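Local coordinates for IroE protein (Escherichia coli, PDB 2GZS) that hydrolyses the trilactone siderophore enterobactin and its C-glucosylated derivatives, preferring the iron-free forms and usually cutting once to give linear trimers, at residues R90-P96 with H148-F154; A98-T103 with G176-A181; L156-S161 with L182-V186; P44-L49 with R142-G147. One frame throughout, in Å; residues are numbered along the deposited sequence.

Contact 1. Residues R90-P96 with H148-F154; sequences RAYDYTP and HSYGGLF. With DFP (diisopropyl phosphonate), chain B.
R90 and Y150 meet in the active site, where both grip the phosphonate oxygen of the bound inhibitor. S149 OG is joined covalently to P of DFP. R90 NH1 donates to O3P of DFP at 2.8 Å, and the bond is fairly straight. Y150 N donates to the same oxygen at 2.9 Å with an N-H...O angle of 171°. A weak third bond comes from R90 NH2. O3P lies at the edge of the guanidinium, near its plane. R90 CG lies between the backbone N and the carbonyl carbon (chi1 77°), and a bend at chi3 carries the guanidinium to O3P. This grip is consistent with an oxyanion hole, with the backbone N of Y150 and the R90 side chain as donors. S149 sits in the nucleophile elbow of the alpha/beta-hydrolase fold, the strained turn between strand 143-148 and helix 150-161; its phi of 67° reflects that strain. D50 forms a salt bridge with R90 NE. The Y150 ring is sandwiched. T95 CG2 makes a CH-pi contact 3.9 Å from the centroid of the Y150 ring, and C1' of DFP lies over the opposite face. A91 CB touches Y150 CE2 at 3.8 Å. A glycine in place of Y150 would probably leave T95 CG2 and C1' of DFP without the ring between them, and A91 CB without its partner. Y94 CB packs on F154 CB at 4.0 Å, and Y94 OH bonds to D50 N.

Contact 2. Residues A98-T103 with G176-A181; sequences AESRKT and GRGYDA
A98 CB meets A181 CB at 4.1 Å, a small apolar touch at the start of helix 179-187. E99 comes next and reaches across with its carboxylate. Its CG is anti to the backbone N (chi1 -176°) and the chain then bends at chi2, which brings the two oxygens to the backbone of the turn G176-Y179. E99 OE2 accepts from R177 N at 2.8 Å on its syn side. E99 OE1 accepts from G178 N at 2.6 Å, from above the carboxylate plane. The carboxylate thus grips two successive N-H groups of a type I beta turn that leads into helix 179-187, with G178 at its N-cap position. G176 of this turn also touches the bound inhibitor, so the contact borders the ligand pocket. The main chain of E99 is used too: R177 NH1 donates to E99 O at 2.9 Å, in the guanidinium plane. R101 O takes a second bond from R177 NH1 at 2.7 Å and a weak one from NH2. T103 comes last. T103 CB lies over the centre of one guanidinium face, 3.6 Å from R177 CZ, while T103 OG1 bonds to L105 N.

Contact 3. Residues L156-S161 with L182-V186; sequences LDSWLS and LLSRV
The segments L156-S161 and L182-V186 are helical and run nearly the same way, their axes 10.0 Å apart at closest approach and 25° from parallel. L156 packs its CB against L182 CG at 3.8 Å, at the N-terminal end of both segments. One turn on, L160 takes the centre. L160 CD1 sits over the middle of one face of the R185 guanidinium, 3.4 Å from R185 CZ, and also touches L182 CD1. The guanidinium is held at its edge by D157. R185 NH1 donates to D157 OD1 at 3.0 Å, a straight salt bridge (165°) that meets the oxygen nearly end-on. The R185 chain bends at chi3 (58°), which turns the guanidinium back over L160. The other oxygen, D157 OD2, is taken by S117 and R121, so the carboxylate ties helix 117-132 in as well. Helices 150-161 and 179-187 follow strands 143-148 and 167-171, neighbours in the central parallel part of the alpha/beta-hydrolase sheet. On the side away from the salt bridge W159 CZ3 touches V186 CG1 at 3.7 Å, and the two side chains cross at about a right angle. Both also reach L230 of helix 219-232. L156 CD2 closes on V186 CG2 at 4.3 Å.

Contact 4. Residues P44-L49 with R142-G147; sequences PILYML and RRGLWG
P44-L49 and R142-G147 pair as adjacent parallel strands near the middle of the central sheet. Five backbone bonds join them. I45 N donates to R142 O at 3.0 Å, G144 N to I45 O, Y47 N to G144 O, W146 N to Y47 O, and L49 N to W146 O at 2.9 Å. The bonding residues of the first strand are I45, Y47 and L49, as parallel pairing requires. Strand 73-79 pairs with the other edge of strand 43-48. This is the core of the alpha/beta-hydrolase sheet, and strand 143-148 leads to the nucleophile S149. I45, Y47, R143 and L145 share one face. There I45 CG2 lies 3.7 Å from R143 CG, the two side chains pointing the same way. E133 binds both Y47 OH and R143 NH2. L46, M48 and W146 occupy the other face, which helix 247-262 covers. L46 CD1 packs against the backbone of G144, 3.3 Å from G144 C. Selenomethionine M48 sets its CB 3.9 Å from W146 CE3. At the start of the pair the R142 chain bends at chi2 and chi3 (both -90°), setting one face of its guanidinium over P44 CG, 3.7 Å from R142 CZ. R142 NH2 also makes a weak hydrogen bond to I262 O. A serine in place of R142 would probably leave that side of the P44 ring uncovered and I262 O without its weak bond.

How the contacts relate
From the N terminus, strand 43-48 comes first, and contact 4 closes a long loop when strand 143-148 pairs with it. Within that loop lie helix 87-93 and the segment 98-103. Both reach beyond it, so contacts 1 and 2 cross contact 4. Contact 1 joins 90-96 to the elbow and the start of helix 150-161. Contact 2 joins 98-103 to the start of helix 179-187 and crosses contact 1. Contact 3 closes a short loop between those two helices. It follows contacts 4 and 1 in series and crosses contact 2. L153 links contact 1 to contacts 2 and 3, while L49 packs against Y94 and F154, tying the sheet to the parts of contact 1 beside the active site.

Contact 1. Residues R90-P96 with H148-F154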
# COMPACT_ATOMS: atom_id res chain seq x y z
N ARG A 90 9.66 6.23 7.96
CA ARG A 90 9.23 5.65 6.72
C ARG A 90 10.36 5.49 5.68
O ARG A 90 10.37 4.58 4.88
CB ARG A 90 8.06 6.49 6.16
CG ARG A 90 8.52 7.80 5.53
CD ARG A 90 7.29 8.71 5.28
NE ARG A 90 6.60 8.26 4.09
CZ ARG A 90 6.85 8.40 2.82
NH1 ARG A 90 8.01 9.11 2.58
NH2 ARG A 90 6.13 7.93 1.84
N ALA A 91 11.32 6.44 5.77
CA ALA A 91 12.47 6.31 4.85
C ALA A 91 13.26 5.01 5.13
O ALA A 91 13.77 4.52 4.16
CB ALA A 91 13.44 7.46 5.05
N TYR A 92 13.24 4.60 6.38
CA TYR A 92 13.88 3.31 6.72
C TYR A 92 13.00 2.12 6.34
O TYR A 92 13.37 1.21 5.63
CB TYR A 92 14.22 3.27 8.20
CG TYR A 92 15.08 2.02 8.47
CD1 TYR A 92 16.36 1.85 7.96
CD2 TYR A 92 14.57 0.99 9.23
CE1 TYR A 92 17.10 0.67 8.24
CE2 TYR A 92 15.24 -0.17 9.52
CZ TYR A 92 16.52 -0.31 9.00
OH TYR A 92 17.21 -1.47 9.29
N ASP A 93 11.74 2.19 6.89
CA ASP A 93 10.90 0.99 6.74
C ASP A 93 10.49 0.64 5.35
O ASP A 93 10.23 -0.52 5.02
CB ASP A 93 9.61 1.21 7.55
CG ASP A 93 9.74 1.11 9.04
OD1 ASP A 93 10.71 0.45 9.50
OD2 ASP A 93 8.90 1.67 9.77
N TYR A 94 10.38 1.69 4.45
CA TYR A 94 9.78 1.45 3.14
C TYR A 94 10.77 1.18 2.04
O TYR A 94 10.39 0.81 0.90
CB TYR A 94 8.89 2.63 2.72
CG TYR A 94 7.71 2.91 3.65
CD1 TYR A 94 7.36 2.11 4.72
CD2 TYR A 94 6.94 4.05 3.38
CE1 TYR A 94 6.25 2.43 5.54
CE2 TYR A 94 5.85 4.38 4.18
CZ TYR A 94 5.53 3.56 5.25
OH TYR A 94 4.44 3.89 6.05
N THR A 95 12.06 1.34 2.38
CA THR A 95 13.02 1.27 1.29
C THR A 95 13.87 -0.00 1.26
O THR A 95 14.29 -0.50 2.31
CB THR A 95 14.03 2.46 1.36
OG1 THR A 95 14.60 2.47 2.69
CG2 THR A 95 13.37 3.78 1.03
N PRO A 96 14.16 -0.54 0.08
CA PRO A 96 15.05 -1.71 -0.07
C PRO A 96 16.49 -1.19 -0.11
O PRO A 96 16.72 0.04 -0.24
CB PRO A 96 14.66 -2.28 -1.45
CG PRO A 96 14.35 -1.04 -2.21
CD PRO A 96 13.66 -0.08 -1.24
N HIS A 148 2.60 5.05 -1.37
CA HIS A 148 2.98 6.13 -2.29
C HIS A 148 4.42 6.59 -2.03
O HIS A 148 4.82 6.74 -0.91
CB HIS A 148 2.00 7.32 -2.05
CG HIS A 148 2.30 8.58 -2.83
ND1 HIS A 148 3.06 9.59 -2.27
CD2 HIS A 148 1.95 8.94 -4.07
CE1 HIS A 148 3.13 10.55 -3.20
NE2 HIS A 148 2.49 10.22 -4.30
N SER A 149 5.06 6.84 -3.18
CA SER A 149 6.44 7.45 -3.11
C SER A 149 7.38 6.42 -2.49
O SER A 149 7.46 5.34 -3.10
CB SER A 149 6.37 8.82 -2.45
OG SER A 149 7.70 9.46 -2.70
N TYR A 150 8.04 6.67 -1.34
CA TYR A 150 8.75 5.53 -0.75
C TYR A 150 7.80 4.36 -0.51
O TYR A 150 8.21 3.20 -0.64
CB TYR A 150 9.41 5.94 0.56
CG TYR A 150 10.73 6.72 0.51
CD1 TYR A 150 11.60 6.47 -0.55
CD2 TYR A 150 11.03 7.60 1.51
CE1 TYR A 150 12.79 7.19 -0.57
CE2 TYR A 150 12.24 8.31 1.50
CZ TYR A 150 13.06 8.07 0.44
OH TYR A 150 14.28 8.73 0.39
N GLY A 151 6.54 4.65 -0.18
CA GLY A 151 5.57 3.56 0.01
C GLY A 151 5.39 2.81 -1.29
O GLY A 151 5.17 1.59 -1.29
N GLY A 152 5.49 3.47 -2.46
CA GLY A 152 5.35 2.77 -3.73
C GLY A 152 6.53 1.83 -4.00
O GLY A 152 6.36 0.74 -4.58
N LEU A 153 7.73 2.25 -3.54
CA LEU A 153 8.87 1.33 -3.63
C LEU A 153 8.65 0.07 -2.76
O LEU A 153 8.96 -1.05 -3.22
CB LEU A 153 10.20 1.97 -3.14
CG LEU A 153 10.52 3.25 -3.95
CD1 LEU A 153 11.82 3.85 -3.38
CD2 LEU A 153 10.66 2.91 -5.43
N PHE A 154 8.12 0.32 -1.57
CA PHE A 154 7.86 -0.81 -0.67
C PHE A 154 6.90 -1.79 -1.33
O PHE A 154 7.06 -3.01 -1.22
CB PHE A 154 7.25 -0.33 0.66
CG PHE A 154 7.01 -1.51 1.58
CD1 PHE A 154 8.07 -2.11 2.26
CD2 PHE A 154 5.72 -2.02 1.74
CE1 PHE A 154 7.83 -3.24 3.05
CE2 PHE A 154 5.46 -3.16 2.52
CZ PHE A 154 6.53 -3.72 3.19
C1 DFP B . 7.28 12.57 -2.28
C2 DFP B . 8.20 13.70 -1.83
C3 DFP B . 5.81 12.96 -2.25
C1' DFP B . 10.89 9.87 -1.92
C2' DFP B . 10.93 8.98 -3.13
C3' DFP B . 12.06 10.90 -2.05
P DFP B . 8.28 10.20 -1.47
O1P DFP B . 7.48 11.52 -1.27
O2P DFP B . 9.72 10.65 -1.95
O3P DFP B . 8.33 9.34 -0.22

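Contact 2. Residues A98-T103 with G176-A181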
# COMPACT_ATOMS: atom_id res chain seq x y z
N ALA A 98 18.79 -0.97 -2.47
CA ALA A 98 19.08 -0.30 -3.73
C ALA A 98 18.83 1.20 -3.64
O ALA A 98 19.50 2.00 -4.30
CB ALA A 98 18.23 -0.93 -4.83
N GLU A 99 17.87 1.62 -2.80
CA GLU A 99 17.58 3.05 -2.75
C GLU A 99 18.80 3.87 -2.36
O GLU A 99 18.81 5.06 -2.70
CB GLU A 99 16.40 3.29 -1.79
CG GLU A 99 15.89 4.72 -1.69
CD GLU A 99 15.29 5.25 -2.97
OE1 GLU A 99 15.06 4.52 -3.96
OE2 GLU A 99 15.04 6.49 -3.12
N SER A 100 19.83 3.39 -1.68
CA SER A 100 20.99 4.19 -1.28
C SER A 100 22.24 3.90 -2.10
O SER A 100 23.37 4.21 -1.70
CB SER A 100 21.34 3.96 0.19
OG SER A 100 21.81 2.63 0.39
N ARG A 101 22.07 3.28 -3.24
CA ARG A 101 23.24 3.01 -4.10
C ARG A 101 23.87 4.28 -4.63
O ARG A 101 23.13 5.14 -5.14
CB ARG A 101 22.79 2.08 -5.23
CG ARG A 101 22.09 0.84 -4.64
CD ARG A 101 22.88 -0.43 -4.90
NE ARG A 101 23.26 -1.12 -3.68
CZ ARG A 101 23.86 -0.63 -2.60
NH1 ARG A 101 24.18 0.65 -2.50
NH2 ARG A 101 24.14 -1.43 -1.57
N LYS A 102 25.20 4.41 -4.50
CA LYS A 102 25.93 5.54 -5.09
C LYS A 102 25.39 6.91 -4.68
O LYS A 102 25.13 7.75 -5.54
CB LYS A 102 25.88 5.43 -6.62
CG LYS A 102 26.11 3.99 -7.10
CD LYS A 102 27.29 3.93 -8.07
CE LYS A 102 28.02 2.59 -7.95
NZ LYS A 102 28.99 2.39 -9.06
N THR A 103 25.21 7.10 -3.38
CA THR A 103 24.72 8.37 -2.87
C THR A 103 25.11 8.60 -1.44
O THR A 103 25.37 7.68 -0.66
CB THR A 103 23.18 8.39 -2.92
OG1 THR A 103 22.70 9.69 -2.57
CG2 THR A 103 22.62 7.44 -1.85
N GLY A 176 11.35 7.66 -6.58
CA GLY A 176 12.48 7.05 -5.78
C GLY A 176 13.75 6.87 -6.59
O GLY A 176 13.80 6.66 -7.79
N ARG A 177 14.89 7.06 -5.85
CA ARG A 177 16.16 6.85 -6.56
C ARG A 177 16.34 5.44 -7.11
O ARG A 177 16.95 5.20 -8.16
CB ARG A 177 17.30 7.07 -5.57
CG ARG A 177 17.43 8.46 -5.00
CD ARG A 177 18.73 8.43 -4.14
NE ARG A 177 19.88 8.37 -5.06
CZ ARG A 177 20.69 7.36 -5.31
NH1 ARG A 177 20.61 6.14 -4.75
NH2 ARG A 177 21.66 7.59 -6.20
N GLY A 178 15.80 4.46 -6.40
CA GLY A 178 16.06 3.10 -6.91
C GLY A 178 14.88 2.53 -7.66
O GLY A 178 14.64 1.31 -7.76
N TYR A 179 14.05 3.42 -8.24
CA TYR A 179 12.92 2.99 -9.07
C TYR A 179 13.35 2.08 -10.20
O TYR A 179 12.81 1.01 -10.42
CB TYR A 179 12.24 4.24 -9.67
CG TYR A 179 11.27 4.17 -10.81
CD1 TYR A 179 10.09 3.45 -10.58
CD2 TYR A 179 11.45 4.77 -12.06
CE1 TYR A 179 9.14 3.34 -11.58
CE2 TYR A 179 10.49 4.67 -13.06
CZ TYR A 179 9.33 3.95 -12.80
OH TYR A 179 8.32 3.80 -13.73
N ASP A 180 14.34 2.49 -11.00
CA ASP A 180 14.75 1.68 -12.13
C ASP A 180 15.34 0.37 -11.66
O ASP A 180 15.11 -0.61 -12.40
CB ASP A 180 15.78 2.41 -13.03
CG ASP A 180 15.15 3.62 -13.75
OD1 ASP A 180 14.54 3.37 -14.81
OD2 ASP A 180 15.28 4.76 -13.29
N ALA A 181 16.07 0.42 -10.54
CA ALA A 181 16.64 -0.89 -10.08
C ALA A 181 15.54 -1.88 -9.71
O ALA A 181 15.57 -3.10 -9.95
CB ALA A 181 17.53 -0.72 -8.87

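Contact 3. Residues L156-S161 with L182-V186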
# COMPACT_ATOMS: atom_id res chain seq x y z
N LEU A 156 6.45 -2.42 -4.58
CA LEU A 156 7.20 -3.20 -5.61
C LEU A 156 8.09 -4.26 -4.96
O LEU A 156 8.11 -5.42 -5.40
CB LEU A 156 8.06 -2.29 -6.48
CG LEU A 156 7.30 -1.32 -7.40
CD1 LEU A 156 8.28 -0.40 -8.16
CD2 LEU A 156 6.38 -2.06 -8.36
N ASP A 157 8.79 -3.87 -3.92
CA ASP A 157 9.67 -4.76 -3.15
C ASP A 157 8.86 -5.96 -2.64
O ASP A 157 9.32 -7.12 -2.65
CB ASP A 157 10.39 -3.98 -2.06
CG ASP A 157 11.43 -4.79 -1.31
OD1 ASP A 157 12.38 -5.27 -2.01
OD2 ASP A 157 11.40 -5.00 -0.08
N SER A 158 7.63 -5.66 -2.20
CA SER A 158 6.78 -6.71 -1.63
C SER A 158 6.18 -7.55 -2.75
O SER A 158 6.06 -8.79 -2.59
CB SER A 158 5.62 -6.01 -0.87
OG SER A 158 6.14 -5.30 0.23
N TRP A 159 5.81 -6.97 -3.89
CA TRP A 159 5.33 -7.79 -5.02
C TRP A 159 6.40 -8.80 -5.41
O TRP A 159 6.17 -9.96 -5.78
CB TRP A 159 5.04 -6.84 -6.22
CG TRP A 159 4.50 -7.60 -7.42
CD1 TRP A 159 3.19 -7.96 -7.67
CD2 TRP A 159 5.24 -8.10 -8.53
NE1 TRP A 159 3.11 -8.64 -8.86
CE2 TRP A 159 4.38 -8.74 -9.42
CE3 TRP A 159 6.60 -8.05 -8.84
CZ2 TRP A 159 4.79 -9.34 -10.61
CZ3 TRP A 159 7.03 -8.63 -10.02
CH2 TRP A 159 6.15 -9.26 -10.89
N LEU A 160 7.68 -8.42 -5.31
CA LEU A 160 8.80 -9.34 -5.63
C LEU A 160 8.95 -10.43 -4.60
O LEU A 160 9.36 -11.54 -4.96
CB LEU A 160 10.14 -8.58 -5.71
CG LEU A 160 10.32 -7.76 -6.99
CD1 LEU A 160 11.46 -6.75 -6.82
CD2 LEU A 160 10.55 -8.72 -8.16
N SER A 161 8.68 -10.15 -3.33
CA SER A 161 9.10 -11.10 -2.29
C SER A 161 7.95 -11.75 -1.55
O SER A 161 8.12 -12.80 -0.89
CB SER A 161 10.02 -10.36 -1.32
OG SER A 161 11.01 -9.56 -1.98
N LEU A 182 14.49 -1.34 -9.07
CA LEU A 182 13.32 -2.17 -8.74
C LEU A 182 12.57 -2.59 -9.97
O LEU A 182 12.14 -3.78 -10.05
CB LEU A 182 12.34 -1.36 -7.86
CG LEU A 182 11.83 -1.79 -6.52
CD1 LEU A 182 12.61 -2.94 -5.90
CD2 LEU A 182 11.81 -0.58 -5.57
N LEU A 183 12.34 -1.70 -10.94
CA LEU A 183 11.71 -2.20 -12.17
C LEU A 183 12.46 -3.31 -12.90
O LEU A 183 11.90 -4.21 -13.51
CB LEU A 183 11.54 -1.08 -13.22
CG LEU A 183 10.29 -0.23 -13.01
CD1 LEU A 183 10.15 0.80 -14.13
CD2 LEU A 183 9.05 -1.11 -12.89
N SER A 184 13.78 -3.20 -12.87
CA SER A 184 14.70 -4.19 -13.43
C SER A 184 14.48 -5.53 -12.74
O SER A 184 14.42 -6.59 -13.39
CB SER A 184 16.14 -3.70 -13.23
OG SER A 184 16.98 -4.59 -13.98
N ARG A 185 14.29 -5.50 -11.41
CA ARG A 185 13.97 -6.80 -10.77
C ARG A 185 12.57 -7.28 -11.10
O ARG A 185 12.33 -8.50 -11.30
CB ARG A 185 14.09 -6.67 -9.26
CG ARG A 185 15.47 -6.33 -8.72
CD ARG A 185 15.48 -5.83 -7.27
NE ARG A 185 14.91 -6.71 -6.28
CZ ARG A 185 14.34 -6.61 -5.09
NH1 ARG A 185 14.14 -5.46 -4.45
NH2 ARG A 185 13.93 -7.73 -4.47
N VAL A 186 11.62 -6.34 -11.18
CA VAL A 186 10.24 -6.72 -11.48
C VAL A 186 10.12 -7.42 -12.80
O VAL A 186 9.48 -8.43 -13.02
CB VAL A 186 9.31 -5.46 -11.46
CG1 VAL A 186 8.01 -5.80 -12.18
CG2 VAL A 186 9.12 -4.97 -10.03

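Contact 4. Residues P44-L49 with R142-G147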
# COMPACT_ATOMS: atom_id res chain seq x y z
N PRO A 44 -12.98 -7.82 1.34
CA PRO A 44 -11.61 -7.52 0.80
C PRO A 44 -10.92 -6.70 1.87
O PRO A 44 -11.55 -6.09 2.72
CB PRO A 44 -11.89 -6.64 -0.38
CG PRO A 44 -13.34 -6.74 -0.70
CD PRO A 44 -13.99 -7.12 0.58
N ILE A 45 -9.55 -6.62 1.79
CA ILE A 45 -8.89 -5.83 2.82
C ILE A 45 -7.68 -5.12 2.20
O ILE A 45 -6.99 -5.79 1.42
CB ILE A 45 -8.45 -6.70 4.04
CG1 ILE A 45 -7.86 -5.88 5.19
CG2 ILE A 45 -7.53 -7.87 3.61
CD1 ILE A 45 -7.64 -6.70 6.49
N LEU A 46 -7.52 -3.83 2.53
CA LEU A 46 -6.41 -3.10 1.89
C LEU A 46 -5.54 -2.54 3.02
O LEU A 46 -6.05 -1.78 3.85
CB LEU A 46 -6.99 -2.02 1.00
CG LEU A 46 -5.89 -1.26 0.19
CD1 LEU A 46 -5.05 -2.12 -0.72
CD2 LEU A 46 -6.57 -0.15 -0.61
N TYR A 47 -4.27 -2.92 3.03
CA TYR A 47 -3.26 -2.44 3.95
C TYR A 47 -2.57 -1.21 3.33
O TYR A 47 -2.20 -1.34 2.14
CB TYR A 47 -2.22 -3.55 4.21
CG TYR A 47 -2.76 -4.66 5.13
CD1 TYR A 47 -2.44 -4.64 6.48
CD2 TYR A 47 -3.57 -5.62 4.57
CE1 TYR A 47 -2.93 -5.63 7.36
CE2 TYR A 47 -4.04 -6.61 5.44
CZ TYR A 47 -3.72 -6.59 6.77
OH TYR A 47 -4.23 -7.60 7.60
N MSE A 48 -2.50 -0.12 4.05
CA MSE A 48 -2.09 1.15 3.46
C MSE A 48 -0.98 1.79 4.29
O MSE A 48 -1.10 1.99 5.49
CB MSE A 48 -3.32 2.10 3.46
CG MSE A 48 -4.45 1.39 2.63
SE MSE A 48 -5.95 2.58 2.25
CE MSE A 48 -5.60 2.94 4.09
N LEU A 49 0.14 2.08 3.57
CA LEU A 49 1.22 2.75 4.29
C LEU A 49 0.93 4.25 4.52
O LEU A 49 -0.07 4.80 4.07
CB LEU A 49 2.50 2.60 3.48
CG LEU A 49 2.92 1.15 3.15
CD1 LEU A 49 4.39 1.15 2.65
CD2 LEU A 49 2.68 0.07 4.13
N ARG A 142 -8.43 -11.39 -1.73
CA ARG A 142 -8.70 -10.00 -1.99
C ARG A 142 -7.92 -9.16 -0.97
O ARG A 142 -8.42 -8.12 -0.57
CB ARG A 142 -10.20 -9.67 -1.88
CG ARG A 142 -11.06 -10.39 -2.94
CD ARG A 142 -11.17 -9.54 -4.18
NE ARG A 142 -12.26 -8.60 -4.25
CZ ARG A 142 -13.54 -8.57 -3.95
NH1 ARG A 142 -14.18 -9.61 -3.42
NH2 ARG A 142 -14.25 -7.46 -4.19
N ARG A 143 -6.77 -9.63 -0.56
CA ARG A 143 -5.88 -8.85 0.32
C ARG A 143 -4.94 -7.98 -0.52
O ARG A 143 -4.23 -8.52 -1.37
CB ARG A 143 -5.08 -9.81 1.20
CG ARG A 143 -4.26 -9.06 2.25
CD ARG A 143 -3.53 -10.07 3.07
NE ARG A 143 -4.26 -10.86 4.10
CZ ARG A 143 -4.09 -12.18 4.20
NH1 ARG A 143 -3.27 -12.93 3.46
NH2 ARG A 143 -4.73 -12.88 5.12
N GLY A 144 -5.00 -6.68 -0.26
CA GLY A 144 -4.14 -5.77 -1.09
C GLY A 144 -3.29 -4.91 -0.17
O GLY A 144 -3.41 -4.79 1.02
N LEU A 145 -2.26 -4.31 -0.86
CA LEU A 145 -1.25 -3.45 -0.22
C LEU A 145 -1.12 -2.18 -1.06
O LEU A 145 -0.99 -2.33 -2.29
CB LEU A 145 0.08 -4.24 -0.17
CG LEU A 145 1.26 -3.37 0.42
CD1 LEU A 145 1.06 -3.12 1.90
CD2 LEU A 145 2.54 -4.16 0.18
N TRP A 146 -1.10 -1.02 -0.47
CA TRP A 146 -0.92 0.26 -1.17
C TRP A 146 0.13 1.09 -0.45
O TRP A 146 0.21 1.16 0.77
CB TRP A 146 -2.29 1.05 -1.15
CG TRP A 146 -2.13 2.47 -1.70
CD1 TRP A 146 -2.27 2.85 -3.03
CD2 TRP A 146 -1.80 3.65 -0.94
NE1 TRP A 146 -2.03 4.21 -3.08
CE2 TRP A 146 -1.75 4.74 -1.87
CE3 TRP A 146 -1.54 3.89 0.43
CZ2 TRP A 146 -1.45 6.06 -1.44
CZ3 TRP A 146 -1.24 5.22 0.84
CH2 TRP A 146 -1.21 6.24 -0.11
N GLY A 147 0.89 1.84 -1.31
CA GLY A 147 1.79 2.87 -0.78
C GLY A 147 2.19 3.86 -1.87
O GLY A 147 2.09 3.51 -3.04